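Local coordinates for FAA hydrolase family protein (Pseudomonas aeruginosa, PDB 6J5Y) that probably hydrolyses fumarylpyruvate, as a member of the FAH superfamily, and binds manganese and pyruvate in one pocket, at residues A[181-186]-A[197-202]. Residues are numbered along the deposited sequence; the frame is centred on the assembly and turned at random.
Sequences AETVSY and DLVFTG
T183 turns its hydroxyl side, rather than its methyl, toward V199 and T201. The evidence is in the distances: T183 OG1 lies 4.3 Å from V199 CG1, whereas T183 CG2 stays 5.5 Å from that same V199 CG1. T183 OG1 also approaches T201 CG2, at 4.5 Å. Those two methyls, V199 CG1 and T201 CG2, are themselves 4.3 Å apart, so the oxygen and both carbons form a nearly equilateral triangle, with the hydroxyl meeting the pair from the helix side. On V199 the branch anti to the backbone N (chi1 -174°) makes the approach; the other, CG2, is 5.5 Å from T183 OG1. In T201, chi1 56° leaves CG2 on the helix side and swings OG1 away, 6.6 Å from T183 OG1, where it bonds L85 O on strand 79-89. T183 OG1 is likewise engaged, with V180 O one turn back in its own helix.

The contact thus lays helix 180-190 against strand 198-200, which runs between strands 26-30 and 79-89, and against T201, the residue that follows it. Just past T201, G202 touches pyruvate and its N bonds E84 OE1, from a carboxylate that also ligates manganese; the T201 side chain is about 8 Å from either ligand. Three buried residues, only 109 Å² of buried surface and a closest approach of 4.3 Å, T183 OG1 to V199 CG1, make this a loose apolar contact: each threonine hydroxyl bonds a main-chain carbonyl outside the two segments, and between 181-186 and 197-202 a hydroxyl meets two methyls with no polar bond.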
ATOM      1  N   ALA A 181      -4.273 -10.091   9.865  1.00 20.23           N
ATOM      2  CA  ALA A 181      -3.766 -10.816  11.054  1.00 21.61           C
ATOM      3  C   ALA A 181      -2.622 -11.749  10.660  1.00 20.69           C
ATOM      4  O   ALA A 181      -1.615 -11.762  11.335  1.00 20.69           O
ATOM      5  CB  ALA A 181      -4.894 -11.595  11.703  1.00 21.82           C
ATOM      6  N   GLU A 182      -2.820 -12.538   9.613  1.00 23.00           N
ATOM      7  CA  GLU A 182      -1.779 -13.416   9.039  1.00 24.43           C
ATOM      8  C   GLU A 182      -0.560 -12.605   8.563  1.00 23.61           C
ATOM      9  O   GLU A 182       0.585 -13.065   8.806  1.00 19.46           O
ATOM     10  CB  GLU A 182      -2.391 -14.186   7.881  1.00 27.39           C
ATOM     11  CG  GLU A 182      -3.235 -15.362   8.317  1.00 29.75           C
ATOM     12  CD  GLU A 182      -4.153 -15.852   7.217  1.00 32.64           C
ATOM     13  OE1 GLU A 182      -4.869 -15.019   6.648  1.00 33.41           O
ATOM     14  OE2 GLU A 182      -4.128 -17.046   6.917  1.00 35.70           O
ATOM     15  N   THR A 183      -0.766 -11.498   7.841  1.00 23.93           N
ATOM     16  CA  THR A 183       0.355 -10.707   7.252  1.00 25.79           C
ATOM     17  C   THR A 183       1.187 -10.131   8.404  1.00 24.33           C
ATOM     18  O   THR A 183       2.419 -10.128   8.317  1.00 22.94           O
ATOM     19  CB  THR A 183      -0.119  -9.642   6.244  1.00 27.88           C
ATOM     20  OG1 THR A 183      -0.888  -8.638   6.898  1.00 37.28           O
ATOM     21  CG2 THR A 183      -0.937 -10.208   5.110  1.00 25.95           C
ATOM     22  N   VAL A 184       0.543  -9.629   9.457  1.00 23.24           N
ATOM     23  CA  VAL A 184       1.267  -9.075  10.638  1.00 23.56           C
ATOM     24  C   VAL A 184       2.056 -10.194  11.334  1.00 23.24           C
ATOM     25  O   VAL A 184       3.234  -9.985  11.590  1.00 22.55           O
ATOM     26  CB  VAL A 184       0.287  -8.366  11.583  1.00 24.50           C
ATOM     27  CG1 VAL A 184       0.877  -8.087  12.952  1.00 24.71           C
ATOM     28  CG2 VAL A 184      -0.256  -7.104  10.932  1.00 24.92           C
ATOM     29  N   SER A 185       1.431 -11.338  11.635  1.00 25.53           N
ATOM     30  CA  SER A 185       2.116 -12.518  12.217  1.00 24.19           C
ATOM     31  C   SER A 185       3.298 -12.891  11.336  1.00 23.28           C
ATOM     32  O   SER A 185       4.404 -13.006  11.870  1.00 21.18           O
ATOM     33  CB  SER A 185       1.210 -13.721  12.396  1.00 24.27           C
ATOM     34  OG  SER A 185       0.368 -13.510  13.501  1.00 27.23           O
ATOM     35  N   TYR A 186       3.088 -13.067  10.036  1.00 23.20           N
ATOM     36  CA  TYR A 186       4.159 -13.660   9.181  1.00 23.96           C
ATOM     37  C   TYR A 186       5.293 -12.645   8.984  1.00 22.48           C
ATOM     38  O   TYR A 186       6.458 -13.018   9.100  1.00 23.74           O
ATOM     39  CB  TYR A 186       3.580 -14.270   7.907  1.00 24.52           C
ATOM     40  CG  TYR A 186       2.558 -15.350   8.152  1.00 26.69           C
ATOM     41  CD1 TYR A 186       2.479 -16.013   9.370  1.00 29.61           C
ATOM     42  CD2 TYR A 186       1.664 -15.722   7.168  1.00 29.92           C
ATOM     43  CE1 TYR A 186       1.545 -17.009   9.596  1.00 32.89           C
ATOM     44  CE2 TYR A 186       0.733 -16.731   7.369  1.00 31.52           C
ATOM     45  CZ  TYR A 186       0.656 -17.360   8.596  1.00 33.85           C
ATOM     46  OH  TYR A 186      -0.284 -18.325   8.825  1.00 37.65           O
ATOM     47  N   ASP A 197       5.291   1.492  11.551  1.00 22.78           N
ATOM     48  CA  ASP A 197       5.420   0.608  10.369  1.00 21.72           C
ATOM     49  C   ASP A 197       4.077   0.597   9.638  1.00 23.15           C
ATOM     50  O   ASP A 197       3.006   0.657  10.326  1.00 22.67           O
ATOM     51  CB  ASP A 197       5.855  -0.805  10.755  1.00 22.03           C
ATOM     52  CG  ASP A 197       7.310  -0.981  11.143  1.00 24.29           C
ATOM     53  OD1 ASP A 197       8.105   0.000  11.042  1.00 24.79           O
ATOM     54  OD2 ASP A 197       7.636  -2.100  11.606  1.00 25.84           O
ATOM     55  N   LEU A 198       4.107   0.571   8.299  1.00 20.13           N
ATOM     56  CA  LEU A 198       2.873   0.423   7.484  1.00 19.23           C
ATOM     57  C   LEU A 198       2.976  -0.902   6.754  1.00 19.15           C
ATOM     58  O   LEU A 198       4.131  -1.321   6.432  1.00 18.78           O
ATOM     59  CB  LEU A 198       2.719   1.553   6.463  1.00 19.80           C
ATOM     60  CG  LEU A 198       2.805   2.978   7.000  1.00 20.44           C
ATOM     61  CD1 LEU A 198       2.547   3.974   5.874  1.00 19.86           C
ATOM     62  CD2 LEU A 198       1.785   3.181   8.122  1.00 21.02           C
ATOM     63  N   VAL A 199       1.833  -1.551   6.561  1.00 20.12           N
ATOM     64  CA  VAL A 199       1.749  -2.758   5.693  1.00 20.27           C
ATOM     65  C   VAL A 199       0.714  -2.476   4.608  1.00 21.42           C
ATOM     66  O   VAL A 199      -0.457  -2.338   4.941  1.00 21.37           O
ATOM     67  CB  VAL A 199       1.397  -4.029   6.477  1.00 19.84           C
ATOM     68  CG1 VAL A 199       1.457  -5.273   5.581  1.00 18.88           C
ATOM     69  CG2 VAL A 199       2.259  -4.171   7.711  1.00 20.26           C
ATOM     70  N   PHE A 200       1.177  -2.387   3.361  1.00 20.68           N
ATOM     71  CA  PHE A 200       0.371  -2.448   2.126  1.00 19.87           C
ATOM     72  C   PHE A 200       0.058  -3.938   1.897  1.00 19.94           C
ATOM     73  O   PHE A 200       0.986  -4.715   1.709  1.00 17.23           O
ATOM     74  CB  PHE A 200       1.147  -1.795   0.976  1.00 20.74           C
ATOM     75  CG  PHE A 200       1.126  -0.287   0.942  1.00 22.51           C
ATOM     76  CD1 PHE A 200       1.650   0.457   1.992  1.00 22.66           C
ATOM     77  CD2 PHE A 200       0.615   0.395  -0.157  1.00 24.13           C
ATOM     78  CE1 PHE A 200       1.631   1.846   1.956  1.00 23.18           C
ATOM     79  CE2 PHE A 200       0.615   1.783  -0.196  1.00 23.34           C
ATOM     80  CZ  PHE A 200       1.127   2.506   0.853  1.00 22.45           C
ATOM     81  N   THR A 201      -1.204  -4.331   1.987  1.00 18.10           N
ATOM     82  CA  THR A 201      -1.614  -5.750   2.076  1.00 18.13           C
ATOM     83  C   THR A 201      -1.762  -6.399   0.696  1.00 20.39           C
ATOM     84  O   THR A 201      -2.126  -7.600   0.667  1.00 21.67           O
ATOM     85  CB  THR A 201      -2.910  -5.851   2.871  1.00 19.20           C
ATOM     86  OG1 THR A 201      -3.902  -5.025   2.258  1.00 19.84           O
ATOM     87  CG2 THR A 201      -2.686  -5.437   4.312  1.00 19.58           C
ATOM     88  N   GLY A 202      -1.523  -5.670  -0.390  1.00 20.01           N
ATOM     89  CA  GLY A 202      -1.562  -6.221  -1.761  1.00 20.17           C
ATOM     90  C   GLY A 202      -2.760  -5.718  -2.544  1.00 22.34           C
ATOM     91  O   GLY A 202      -3.688  -5.115  -1.944  1.00 22.19           O
TER